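Local coordinates for protein endo-1,3-beta-glucanase, family GH16 (PDB 5FUI) that binds laminarin, a beta-1,3-glucan of brown algae, as the C-terminal family 6 carbohydrate-binding module of a marine bacterial laminarinase, at residues L59-A65 with N97-Q103; I50-G56 with N106-Y112; G71-S75 with G85-V89. The contacts are given in a common frame with arbitrary orientation. Residue numbers count along the deposited sequence, not the author numbering.

Contact 1 of 3, residues L59-A65 with N97-Q103; sequences LIEYRVA and NWTTVSQ
In the beta-sandwich of this family 6 module, L59-A65 and the outermost strand N97-Q103 pair antiparallel in the four-stranded sheet, their axes 4.5 Å apart at closest approach and at 151°. I60, Y62 and V64 form hydrogen-bonded pairs with Q103, V101 and T99; E61 and R63 form non-hydrogen-bonded pairs with S102 and T100. L59 CD1 lies 3.7 Å from S102 OG. I60 N donates a hydrogen bond to Q103 O and Q103 N one to I60 O, both 2.9 Å. E61 faces outward with S102, its carboxylate salt-bridged to R129 on the next strand. Y62 N donates to V101 O at 2.8 Å, and V101 N to Y62 O at 3.0 Å. The Y62 ring (chi1 m) points inward, and its OH donates to Q103 OE1 at 2.7 Å. R63 (t, p, t) lies outside: NH1 donates to T100 OG1 at 2.9 Å, W98 CB lies over one guanidinium face, and NH2 is salt-bridged to E31. V64 N to T99 O and T99 N to V64 O are both 2.8 Å. At A65, CB sits over the six-membered ring of W98 (chi1 m) in a CH-pi contact, 3.8 Å from its centroid and 13° off the normal.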
ATOM      1  N   LEU A  59      -5.863  -1.687  11.894  1.00  9.73           N
ATOM      2  CA  LEU A  59      -4.599  -2.318  11.418  1.00 10.40           C
ATOM      3  C   LEU A  59      -4.648  -2.252   9.898  1.00 10.48           C
ATOM      4  O   LEU A  59      -5.635  -2.739   9.262  1.00 11.99           O
ATOM      5  CB  LEU A  59      -4.529  -3.807  11.904  1.00 10.47           C
ATOM      6  CG  LEU A  59      -3.238  -4.516  11.459  1.00 11.35           C
ATOM      7  CD1 LEU A  59      -2.044  -3.917  12.208  1.00 12.75           C
ATOM      8  CD2 LEU A  59      -3.456  -6.047  11.794  1.00 14.15           C
ATOM      9  N   ILE A  60      -3.573  -1.698   9.308  1.00  9.30           N
ATOM     10  CA  ILE A  60      -3.495  -1.699   7.843  1.00  9.62           C
ATOM     11  C   ILE A  60      -2.210  -2.493   7.488  1.00  9.09           C
ATOM     12  O   ILE A  60      -1.099  -2.170   7.902  1.00 10.59           O
ATOM     13  CB  ILE A  60      -3.442  -0.310   7.207  1.00  8.72           C
ATOM     14  CG1 ILE A  60      -4.611   0.606   7.785  1.00  9.97           C
ATOM     15  CG2 ILE A  60      -3.525  -0.508   5.686  1.00 11.36           C
ATOM     16  CD1 ILE A  60      -4.665   1.967   7.059  1.00 11.61           C
ATOM     17  N   GLU A  61      -2.459  -3.587   6.759  1.00  9.72           N
ATOM     18  CA  GLU A  61      -1.401  -4.549   6.335  1.00  9.87           C
ATOM     19  C   GLU A  61      -1.089  -4.350   4.889  1.00  9.58           C
ATOM     20  O   GLU A  61      -2.001  -4.051   4.103  1.00  9.92           O
ATOM     21  CB  GLU A  61      -1.874  -5.997   6.487  1.00 10.10           C
ATOM     22  CG  GLU A  61      -2.004  -6.486   7.952  1.00 11.77           C
ATOM     23  CD  GLU A  61      -2.728  -7.791   7.930  1.00 15.20           C
ATOM     24  OE1 GLU A  61      -3.976  -7.766   7.809  1.00 14.15           O
ATOM     25  OE2 GLU A  61      -2.057  -8.887   7.991  1.00 21.19           O
ATOM     26  N   TYR A  62       0.181  -4.524   4.536  1.00  8.35           N
ATOM     27  CA  TYR A  62       0.677  -4.345   3.180  1.00  8.04           C
ATOM     28  C   TYR A  62       1.499  -5.551   2.799  1.00  8.55           C
ATOM     29  O   TYR A  62       2.486  -5.888   3.481  1.00  9.00           O
ATOM     30  CB  TYR A  62       1.570  -3.053   3.034  1.00  8.64           C
ATOM     31  CG  TYR A  62       0.851  -1.800   3.483  1.00  8.16           C
ATOM     32  CD1 TYR A  62       0.825  -1.393   4.786  1.00  8.41           C
ATOM     33  CD2 TYR A  62       0.137  -1.034   2.526  1.00  9.88           C
ATOM     34  CE1 TYR A  62       0.141  -0.220   5.146  1.00  8.18           C
ATOM     35  CE2 TYR A  62      -0.558   0.139   2.877  1.00  9.76           C
ATOM     36  CZ  TYR A  62      -0.554   0.504   4.170  1.00  8.54           C
ATOM     37  OH  TYR A  62      -1.195   1.664   4.514  1.00  9.87           O
ATOM     38  N   ARG A  63       1.076  -6.233   1.731  1.00  7.80           N
ATOM     39  CA  ARG A  63       1.766  -7.442   1.230  1.00  8.41           C
ATOM     40  C   ARG A  63       2.772  -7.010   0.221  1.00  7.85           C
ATOM     41  O   ARG A  63       2.442  -6.565  -0.887  1.00  9.81           O
ATOM     42  CB  ARG A  63       0.751  -8.437   0.697  1.00  8.32           C
ATOM     43  CG  ARG A  63       1.288  -9.832   0.275  1.00 10.03           C
ATOM     44  CD  ARG A  63       1.749 -10.538   1.566  1.00  9.96           C
ATOM     45  NE  ARG A  63       2.120 -11.935   1.262  1.00  8.94           N
ATOM     46  CZ  ARG A  63       2.659 -12.756   2.168  1.00 10.38           C
ATOM     47  NH1 ARG A  63       2.904 -12.339   3.437  1.00 11.75           N
ATOM     48  NH2 ARG A  63       3.004 -14.015   1.810  1.00 12.77           N
ATOM     49  N   VAL A  64       4.042  -7.047   0.641  1.00  7.89           N
ATOM     50  CA  VAL A  64       5.164  -6.357  -0.088  1.00  8.49           C
ATOM     51  C   VAL A  64       6.345  -7.300  -0.348  1.00  9.04           C
ATOM     52  O   VAL A  64       6.493  -8.315   0.336  1.00  9.26           O
ATOM     53  CB  VAL A  64       5.669  -5.097   0.679  1.00  7.55           C
ATOM     54  CG1 VAL A  64       4.532  -4.040   0.693  1.00  9.08           C
ATOM     55  CG2 VAL A  64       6.145  -5.416   2.097  1.00  9.76           C
ATOM     56  N   ALA A  65       7.205  -6.948  -1.311  1.00  8.26           N
ATOM     57  CA  ALA A  65       8.439  -7.677  -1.549  1.00  8.42           C
ATOM     58  C   ALA A  65       9.508  -6.723  -1.988  1.00  9.62           C
ATOM     59  O   ALA A  65       9.202  -5.657  -2.605  1.00  9.33           O
ATOM     60  CB  ALA A  65       8.176  -8.650  -2.715  1.00  9.70           C
ATOM     61  N   ASN A  97       9.338 -12.565  -3.281  1.00 11.91           N
ATOM     62  CA  ASN A  97       9.422 -13.076  -1.916  1.00 11.34           C
ATOM     63  C   ASN A  97       8.560 -12.153  -1.053  1.00 11.29           C
ATOM     64  O   ASN A  97       8.972 -11.045  -0.782  1.00 10.42           O
ATOM     65  CB  ASN A  97      10.863 -13.088  -1.375  1.00 12.46           C
ATOM     66  CG  ASN A  97      11.723 -14.138  -2.024  1.00 13.05           C
ATOM     67  OD1 ASN A  97      12.899 -14.217  -1.704  1.00 15.88           O
ATOM     68  ND2 ASN A  97      11.196 -14.897  -2.855  1.00 13.24           N
ATOM     69  N   TRP A  98       7.365 -12.582  -0.698  1.00  9.13           N
ATOM     70  CA  TRP A  98       6.399 -11.626  -0.095  1.00  9.91           C
ATOM     71  C   TRP A  98       6.394 -11.714   1.392  1.00 10.96           C
ATOM     72  O   TRP A  98       6.652 -12.783   1.987  1.00 11.75           O
ATOM     73  CB  TRP A  98       4.987 -11.999  -0.624  1.00  9.86           C
ATOM     74  CG  TRP A  98       4.936 -11.795  -2.089  1.00 10.83           C
ATOM     75  CD1 TRP A  98       5.117 -12.763  -3.100  1.00 11.15           C
ATOM     76  CD2 TRP A  98       4.744 -10.512  -2.737  1.00 10.66           C
ATOM     77  NE1 TRP A  98       5.084 -12.136  -4.343  1.00 10.06           N
ATOM     78  CE2 TRP A  98       4.868 -10.772  -4.183  1.00  9.85           C
ATOM     79  CE3 TRP A  98       4.471  -9.219  -2.297  1.00 10.87           C
ATOM     80  CZ2 TRP A  98       4.753  -9.742  -5.132  1.00  9.98           C
ATOM     81  CZ3 TRP A  98       4.439  -8.184  -3.276  1.00 10.63           C
ATOM     82  CH2 TRP A  98       4.515  -8.448  -4.664  1.00 11.04           C
ATOM     83  N   THR A  99       6.078 -10.566   2.031  1.00  8.55           N
ATOM     84  CA  THR A  99       5.943 -10.481   3.474  1.00  9.75           C
ATOM     85  C   THR A  99       4.877  -9.436   3.798  1.00  8.19           C
ATOM     86  O   THR A  99       4.554  -8.603   2.924  1.00 10.24           O
ATOM     87  CB  THR A  99       7.340 -10.144   4.132  1.00 11.70           C
ATOM     88  OG1 THR A  99       7.206 -10.466   5.528  1.00 13.79           O
ATOM     89  CG2 THR A  99       7.688  -8.634   3.935  1.00 11.19           C
ATOM     90  N   THR A 100       4.332  -9.477   4.996  1.00  9.80           N
ATOM     91  CA  THR A 100       3.303  -8.501   5.359  1.00  9.47           C
ATOM     92  C   THR A 100       3.766  -7.557   6.451  1.00  9.38           C
ATOM     93  O   THR A 100       4.147  -7.985   7.556  1.00 11.02           O
ATOM     94  CB  THR A 100       2.050  -9.243   5.851  1.00  8.59           C
ATOM     95  OG1 THR A 100       1.607 -10.153   4.808  1.00  9.97           O
ATOM     96  CG2 THR A 100       0.882  -8.249   6.068  1.00  9.70           C
ATOM     97  N   VAL A 101       3.854  -6.265   6.093  1.00  8.59           N
ATOM     98  CA  VAL A 101       4.156  -5.245   7.111  1.00  8.78           C
ATOM     99  C   VAL A 101       2.852  -4.524   7.445  1.00  9.83           C
ATOM    100  O   VAL A 101       1.838  -4.634   6.737  1.00 10.07           O
ATOM    101  CB  VAL A 101       5.267  -4.254   6.624  1.00  9.83           C
ATOM    102  CG1 VAL A 101       6.606  -5.039   6.407  1.00 13.91           C
ATOM    103  CG2 VAL A 101       4.788  -3.492   5.342  1.00 11.55           C
ATOM    104  N   SER A 102       2.899  -3.720   8.495  1.00  8.65           N
ATOM    105  CA  SER A 102       1.653  -3.053   8.922  1.00  9.89           C
ATOM    106  C   SER A 102       1.896  -1.728   9.609  1.00  9.12           C
ATOM    107  O   SER A 102       2.995  -1.419  10.041  1.00 11.18           O
ATOM    108  CB  SER A 102       0.812  -3.956   9.801  1.00  9.99           C
ATOM    109  OG  SER A 102       1.479  -4.134  11.095  1.00  9.47           O
ATOM    110  N   GLN A 103       0.811  -0.979   9.746  1.00  7.99           N
ATOM    111  CA  GLN A 103       0.766   0.170  10.633  1.00  9.34           C
ATOM    112  C   GLN A 103      -0.568   0.122  11.371  1.00  9.83           C
ATOM    113  O   GLN A 103      -1.522  -0.433  10.864  1.00 10.69           O
ATOM    114  CB  GLN A 103       0.903   1.452   9.806  1.00 10.42           C
ATOM    115  CG  GLN A 103      -0.277   1.688   8.860  1.00 10.70           C
ATOM    116  CD  GLN A 103      -0.097   2.813   7.849  1.00  9.89           C
ATOM    117  OE1 GLN A 103      -0.861   2.853   6.906  1.00 13.11           O
ATOM    118  NE2 GLN A 103       0.823   3.718   8.042  1.00  9.09           N
TER

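Contact 2 of 3, residues I50-G56 with N106-Y112; sequences INFPSSG and NVSAGTY
F52, the residue most covered here, ends a short antiparallel ladder with G110-Y112 (axes 4.6 Å apart, 154°). F52 N donates to G110 O (2.8 Å) and G110 N to F52 O (3.0 Å); at the next hydrogen-bonded pair, two residues back, I50 N to Y112 O and Y112 N to I50 O are both 2.9 Å. The F52 ring (chi1 m) turns inward, with Y112 CD2 3.6 Å from its CD1. Over one face of that ring lies V107, second in coverage: CG1 stands 4.0 Å from the centroid in a CH-pi contact. V107 (chi1 t) also pairs separately with G56, V107 N to G56 O at 2.9 Å and G56 N to V107 O at 3.0 Å. Between F52 and G56 the register slips by one residue. In that gap sits A109, whose N donates to S55 OG (2.8 Å). G56 (phi 155°) and G110 (phi 173°) have backbone angles that call for glycine, and Y112 OH donates to S108 O at 2.6 Å. Both segments pass from one sheet to the other at one end of the sandwich: two adjacent inter-sheet connections of a jelly-roll beta-sandwich, the fold of family 6 modules.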
ATOM      1  N   ILE A  50     -12.538   4.247  -0.248  1.00 12.25           N
ATOM      2  CA  ILE A  50     -12.208   3.286   0.823  1.00 12.82           C
ATOM      3  C   ILE A  50     -12.983   3.696   2.123  1.00 13.27           C
ATOM      4  O   ILE A  50     -12.802   4.850   2.671  1.00 13.97           O
ATOM      5  CB  ILE A  50     -10.664   3.211   1.070  1.00 12.59           C
ATOM      6  CG1 ILE A  50      -9.912   2.868  -0.222  1.00 13.20           C
ATOM      7  CG2 ILE A  50     -10.440   2.265   2.245  1.00 14.43           C
ATOM      8  CD1 ILE A  50     -10.509   1.703  -0.950  1.00 12.38           C
ATOM      9  N   ASN A  51     -13.857   2.790   2.539  1.00 14.11           N
ATOM     10  CA  ASN A  51     -14.703   3.087   3.668  1.00 15.31           C
ATOM     11  C   ASN A  51     -14.114   2.574   5.012  1.00 13.85           C
ATOM     12  O   ASN A  51     -13.641   1.417   5.101  1.00 15.17           O
ATOM     13  CB  ASN A  51     -16.167   2.592   3.458  1.00 14.89           C
ATOM     14  CG  ASN A  51     -17.064   3.000   4.628  1.00 20.33           C
ATOM     15  OD1 ASN A  51     -17.418   4.178   4.783  1.00 26.51           O
ATOM     16  ND2 ASN A  51     -17.389   2.031   5.482  1.00 23.36           N
ATOM     17  N   PHE A  52     -14.070   3.483   6.035  1.00 12.07           N
ATOM     18  CA  PHE A  52     -13.697   3.185   7.401  1.00 13.06           C
ATOM     19  C   PHE A  52     -15.013   3.358   8.132  1.00 13.94           C
ATOM     20  O   PHE A  52     -15.437   4.495   8.393  1.00 15.41           O
ATOM     21  CB  PHE A  52     -12.596   4.153   7.858  1.00 12.94           C
ATOM     22  CG  PHE A  52     -11.289   3.990   7.125  1.00 11.48           C
ATOM     23  CD1 PHE A  52     -11.122   4.538   5.803  1.00 12.49           C
ATOM     24  CD2 PHE A  52     -10.237   3.228   7.706  1.00 13.61           C
ATOM     25  CE1 PHE A  52      -9.893   4.406   5.127  1.00 11.99           C
ATOM     26  CE2 PHE A  52      -9.007   3.122   7.025  1.00 13.21           C
ATOM     27  CZ  PHE A  52      -8.832   3.693   5.766  1.00 12.57           C
ATOM     28  N   PRO A  53     -15.684   2.269   8.470  1.00 14.21           N
ATOM     29  CA  PRO A  53     -17.091   2.429   8.963  1.00 17.61           C
ATOM     30  C   PRO A  53     -17.180   2.939  10.383  1.00 17.07           C
ATOM     31  O   PRO A  53     -18.258   3.416  10.766  1.00 18.52           O
ATOM     32  CB  PRO A  53     -17.643   1.003   8.978  1.00 19.07           C
ATOM     33  CG  PRO A  53     -16.430   0.110   8.970  1.00 20.82           C
ATOM     34  CD  PRO A  53     -15.367   0.845   8.157  1.00 16.20           C
ATOM     35  N   SER A  54     -16.117   2.826  11.177  1.00 14.21           N
ATOM     36  CA  SER A  54     -16.137   3.317  12.534  1.00 14.37           C
ATOM     37  C   SER A  54     -14.886   4.228  12.803  1.00 18.58           C
ATOM     38  O   SER A  54     -13.856   4.193  12.060  1.00 18.07           O
ATOM     39  CB  SER A  54     -16.323   2.208  13.554  1.00 22.19           C
ATOM     40  OG  SER A  54     -15.299   1.312  13.484  1.00 28.35           O
ATOM     41  N   SER A  55     -14.969   5.086  13.810  1.00 14.86           N
ATOM     42  CA  SER A  55     -13.848   5.921  14.211  1.00 15.35           C
ATOM     43  C   SER A  55     -13.039   5.108  15.194  1.00 15.65           C
ATOM     44  O   SER A  55     -13.554   4.540  16.170  1.00 20.53           O
ATOM     45  CB  SER A  55     -14.373   7.141  14.876  1.00 14.16           C
ATOM     46  OG  SER A  55     -15.153   7.908  13.960  1.00 16.22           O
ATOM     47  N   GLY A  56     -11.750   5.024  15.001  1.00 13.73           N
ATOM     48  CA  GLY A  56     -10.990   4.265  15.947  1.00 12.81           C
ATOM     49  C   GLY A  56      -9.711   3.759  15.276  1.00 12.98           C
ATOM     50  O   GLY A  56      -9.304   4.257  14.183  1.00 13.14           O
ATOM     51  N   ASN A 106      -5.203   5.683  13.636  1.00 13.18           N
ATOM     52  CA  ASN A 106      -6.525   6.101  14.037  1.00 12.31           C
ATOM     53  C   ASN A 106      -7.174   6.917  12.951  1.00 15.25           C
ATOM     54  O   ASN A 106      -6.581   7.846  12.472  1.00 17.33           O
ATOM     55  CB  ASN A 106      -6.358   6.928  15.305  1.00 14.80           C
ATOM     56  CG  ASN A 106      -7.663   7.232  15.989  1.00 23.80           C
ATOM     57  OD1 ASN A 106      -7.977   6.634  17.005  1.00 26.23           O
ATOM     58  ND2 ASN A 106      -8.399   8.216  15.476  1.00 23.30           N
ATOM     59  N   VAL A 107      -8.379   6.519  12.555  1.00 12.04           N
ATOM     60  CA  VAL A 107      -9.087   7.152  11.453  1.00 13.78           C
ATOM     61  C   VAL A 107     -10.493   7.445  11.929  1.00 12.43           C
ATOM     62  O   VAL A 107     -11.094   6.574  12.534  1.00 15.62           O
ATOM     63  CB  VAL A 107      -9.132   6.174  10.237  1.00 16.62           C
ATOM     64  CG1 VAL A 107      -9.817   6.857   9.081  1.00 17.09           C
ATOM     65  CG2 VAL A 107      -7.692   5.859   9.835  1.00 17.25           C
ATOM     66  N   SER A 108     -11.031   8.649  11.649  1.00 13.26           N
ATOM     67  CA  SER A 108     -12.466   8.863  11.961  0.50 16.26           C
ATOM     68  C   SER A 108     -13.330   8.295  10.824  1.00 13.85           C
ATOM     69  O   SER A 108     -12.944   8.270   9.595  1.00 14.79           O
ATOM     70  CB  SER A 108     -12.790  10.335  12.217  0.50 20.20           C
ATOM     71  OG  SER A 108     -12.493  11.060  11.056  0.50 22.05           O
ATOM     72  N   ALA A 109     -14.511   7.807  11.197  1.00 13.75           N
ATOM     73  CA  ALA A 109     -15.366   7.174  10.194  1.00 13.96           C
ATOM     74  C   ALA A 109     -15.633   8.006   8.926  1.00 16.17           C
ATOM     75  O   ALA A 109     -15.956   9.231   8.977  1.00 17.22           O
ATOM     76  CB  ALA A 109     -16.713   6.717  10.846  1.00 15.09           C
ATOM     77  N   GLY A 110     -15.483   7.380   7.778  1.00 15.23           N
ATOM     78  CA  GLY A 110     -15.786   8.104   6.568  1.00 14.32           C
ATOM     79  C   GLY A 110     -15.374   7.267   5.373  1.00 11.94           C
ATOM     80  O   GLY A 110     -14.862   6.141   5.538  1.00 14.66           O
ATOM     81  N   THR A 111     -15.538   7.813   4.173  1.00 14.30           N
ATOM     82  CA  THR A 111     -15.099   7.186   2.960  1.00 13.41           C
ATOM     83  C   THR A 111     -14.111   8.143   2.296  1.00 14.04           C
ATOM     84  O   THR A 111     -14.445   9.342   2.128  1.00 14.97           O
ATOM     85  CB  THR A 111     -16.306   6.960   1.992  1.00 13.55           C
ATOM     86  OG1 THR A 111     -17.178   6.029   2.653  1.00 17.72           O
ATOM     87  CG2 THR A 111     -15.832   6.323   0.651  1.00 17.97           C
ATOM     88  N   TYR A 112     -12.922   7.632   1.968  1.00 13.20           N
ATOM     89  CA  TYR A 112     -11.791   8.432   1.581  1.00 12.84           C
ATOM     90  C   TYR A 112     -11.077   7.884   0.366  1.00 11.61           C
ATOM     91  O   TYR A 112     -11.075   6.677   0.101  1.00 12.58           O
ATOM     92  CB  TYR A 112     -10.731   8.491   2.761  1.00 14.05           C
ATOM     93  CG  TYR A 112     -11.325   8.935   4.077  1.00 12.81           C
ATOM     94  CD1 TYR A 112     -11.545  10.245   4.317  1.00 18.86           C
ATOM     95  CD2 TYR A 112     -11.610   8.067   5.087  1.00 13.83           C
ATOM     96  CE1 TYR A 112     -12.048  10.675   5.526  1.00 24.91           C
ATOM     97  CE2 TYR A 112     -12.129   8.455   6.316  1.00 13.99           C
ATOM     98  CZ  TYR A 112     -12.356   9.756   6.535  1.00 19.79           C
ATOM     99  OH  TYR A 112     -12.886  10.152   7.758  1.00 20.88           O
TER

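Contact 3 of 3, residues G71-S75 with G85-V89; sequences GRFSS and GELSV
This is the ladder of a beta hairpin at the margin of the five-stranded sheet: G71-S75 lies on strand 72-77, and G85-V89 on strand 82-88, outermost in that sheet. The strands run antiparallel, axes 4.6 Å apart and at 153°. F73 and L87 form a hydrogen-bonded pair, F73 N to L87 O at 3.0 Å and L87 N to F73 O at 2.8 Å; S75 N to G85 O (2.9 Å) belongs to the next hydrogen-bonded pair, and V89 N also bonds G71 O (3.0 Å). R72-S88 and S74-E86 are the non-hydrogen-bonded pairs. One water bridges G71 N and V89 O, at 2.8 Å from each. G85, at phi 138° and psi -174°, has a backbone that calls for glycine.

On the inner face F73 (chi1 p) swings its ring across the hairpin: L87 CB is 3.8 Å from the ring centroid, over the face, and V89 CG2 approaches the edge, 3.7 Å from CE1. W123 stacks on F73, and Y62 of the other sheet meets it edge-to-face. On the outer face the extended R72 (t, t, t) is salt-bridged to E86 (chi1 m), NE to OE1 at 2.9 Å and NH2 to the same OE1 at 3.0 Å. Alternating side chains thus give the hairpin two chemistries: a mostly apolar inner side, whose one hydroxyl, S75 OG, is bonded to Q103, and an outer side carrying a salt bridge.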
ATOM      1  N   GLY A  71      13.348   0.365   0.365  1.00 12.31           N
ATOM      2  CA  GLY A  71      12.011   0.736  -0.169  1.00 10.04           C
ATOM      3  C   GLY A  71      11.187   1.371   0.943  1.00  9.49           C
ATOM      4  O   GLY A  71      11.222   0.903   2.103  1.00 11.06           O
ATOM      5  N   ARG A  72      10.419   2.395   0.638  1.00  9.70           N
ATOM      6  CA  ARG A  72       9.721   3.123   1.712  1.00  9.43           C
ATOM      7  C   ARG A  72       8.572   3.825   1.066  1.00  9.12           C
ATOM      8  O   ARG A  72       8.707   4.384  -0.042  1.00  9.71           O
ATOM      9  CB  ARG A  72      10.681   4.162   2.367  1.00 10.06           C
ATOM     10  CG  ARG A  72      10.066   4.729   3.628  1.00 12.02           C
ATOM     11  CD  ARG A  72      11.051   5.826   4.145  1.00 13.85           C
ATOM     12  NE  ARG A  72      10.507   6.309   5.409  1.00 14.27           N
ATOM     13  CZ  ARG A  72      10.882   5.913   6.598  1.00 15.32           C
ATOM     14  NH1 ARG A  72      11.886   5.065   6.742  1.00 18.02           N
ATOM     15  NH2 ARG A  72      10.280   6.411   7.654  1.00 16.54           N
ATOM     16  N   PHE A  73       7.422   3.813   1.727  1.00  8.85           N
ATOM     17  CA  PHE A  73       6.265   4.532   1.176  1.00  9.24           C
ATOM     18  C   PHE A  73       5.422   5.113   2.295  1.00  9.20           C
ATOM     19  O   PHE A  73       5.534   4.690   3.465  1.00 10.81           O
ATOM     20  CB  PHE A  73       5.418   3.649   0.227  1.00 10.72           C
ATOM     21  CG  PHE A  73       4.826   2.422   0.875  1.00  9.43           C
ATOM     22  CD1 PHE A  73       5.564   1.171   0.844  1.00  9.64           C
ATOM     23  CD2 PHE A  73       3.537   2.466   1.439  1.00 11.07           C
ATOM     24  CE1 PHE A  73       4.950   0.061   1.374  1.00 11.19           C
ATOM     25  CE2 PHE A  73       2.955   1.331   1.975  1.00 12.85           C
ATOM     26  CZ  PHE A  73       3.638   0.115   1.915  1.00 11.71           C
ATOM     27  N   SER A  74       4.637   6.131   1.934  1.00  8.53           N
ATOM     28  CA  SER A  74       3.671   6.744   2.909  1.00  8.98           C
ATOM     29  C   SER A  74       2.265   6.407   2.473  1.00 11.72           C
ATOM     30  O   SER A  74       2.000   6.165   1.295  1.00 11.60           O
ATOM     31  CB  SER A  74       3.830   8.276   2.965  1.00 10.83           C
ATOM     32  OG  SER A  74       3.548   8.832   1.648  1.00 14.44           O
ATOM     33  N   SER A  75       1.392   6.324   3.463  1.00 10.10           N
ATOM     34  CA  SER A  75      -0.060   6.163   3.199  1.00  8.20           C
ATOM     35  C   SER A  75      -0.795   7.427   3.711  1.00  8.95           C
ATOM     36  O   SER A  75      -0.389   8.056   4.702  1.00  9.92           O
ATOM     37  CB  SER A  75      -0.657   4.922   3.844  1.00  9.15           C
ATOM     38  OG  SER A  75      -0.345   4.945   5.219  1.00 10.53           O
ATOM     39  N   GLY A  85       0.968   7.528   7.892  1.00 11.42           N
ATOM     40  CA  GLY A  85       2.312   7.144   8.330  1.00 12.42           C
ATOM     41  C   GLY A  85       3.078   6.501   7.192  1.00 11.09           C
ATOM     42  O   GLY A  85       2.687   6.581   6.029  1.00 12.96           O
ATOM     43  N   GLU A  86       4.267   6.010   7.551  1.00 10.15           N
ATOM     44  CA  GLU A  86       5.187   5.503   6.578  1.00  9.09           C
ATOM     45  C   GLU A  86       5.555   4.060   6.889  1.00  8.38           C
ATOM     46  O   GLU A  86       5.572   3.594   8.035  1.00 11.37           O
ATOM     47  CB  GLU A  86       6.436   6.322   6.513  1.00  9.38           C
ATOM     48  CG  GLU A  86       6.171   7.776   6.174  1.00 10.55           C
ATOM     49  CD  GLU A  86       7.370   8.709   6.166  1.00  9.66           C
ATOM     50  OE1 GLU A  86       8.501   8.236   6.163  1.00 11.49           O
ATOM     51  OE2 GLU A  86       7.055   9.898   6.107  1.00 10.32           O
ATOM     52  N   LEU A  87       5.860   3.294   5.831  1.00  8.70           N
ATOM     53  CA  LEU A  87       6.184   1.870   5.940  1.00 11.41           C
ATOM     54  C   LEU A  87       7.543   1.676   5.274  1.00  9.30           C
ATOM     55  O   LEU A  87       7.777   2.184   4.176  1.00  9.50           O
ATOM     56  CB  LEU A  87       5.124   1.008   5.076  1.00 11.75           C
ATOM     57  CG  LEU A  87       3.673   0.875   5.584  1.00 11.34           C
ATOM     58  CD1 LEU A  87       3.649   0.283   7.006  1.00 11.99           C
ATOM     59  CD2 LEU A  87       2.940   2.226   5.479  1.00 12.77           C
ATOM     60  N   SER A  88       8.420   0.938   5.938  1.00 11.08           N
ATOM     61  CA  SER A  88       9.642   0.437   5.310  1.00  9.55           C
ATOM     62  C   SER A  88       9.395  -0.978   4.779  1.00 11.74           C
ATOM     63  O   SER A  88       8.782  -1.840   5.472  1.00 12.47           O
ATOM     64  CB  SER A  88      10.717   0.324   6.406  1.00 14.25           C
ATOM     65  OG  SER A  88      11.033   1.642   6.799  1.00 19.00           O
ATOM     66  N   VAL A  89       9.911  -1.287   3.586  1.00  9.64           N
ATOM     67  CA  VAL A  89       9.726  -2.615   2.984  1.00  9.44           C
ATOM     68  C   VAL A  89      11.044  -3.379   3.279  1.00  9.37           C
ATOM     69  O   VAL A  89      12.144  -2.970   2.865  1.00 10.63           O
ATOM     70  CB  VAL A  89       9.531  -2.510   1.436  1.00 10.41           C
ATOM     71  CG1 VAL A  89       9.428  -3.900   0.865  1.00 11.44           C
ATOM     72  CG2 VAL A  89       8.245  -1.706   1.133  1.00 11.88           C
TER
HETATM   73  O   HOH W   1      13.189  -2.473   0.279  1.00 12.12           O
HETATM   74  O   HOH W   2      13.126   1.200   4.125  1.00 20.42           O

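All three contacts are antiparallel strand pairings of one sandwich. Contacts 1 and 3 lie about 10 Å apart (centres), in opposite sheets. They meet through the core, where S75 OG and Q103 OE1 are 2.7 Å apart, a probable hydrogen bond. Each turns a largely apolar face to the core and has an arginine on its outer face: R63 bonds T100 inside contact 1 but is salt-bridged to E31 beyond it, whereas R72 finds its acid, E86, within the hairpin of contact 3. Contact 2, about 20 Å from either centre, is more exposed and lacks charged side chains; it continues strand 97-107 from contact 1, but its glycines and turns carry the chain between sheets.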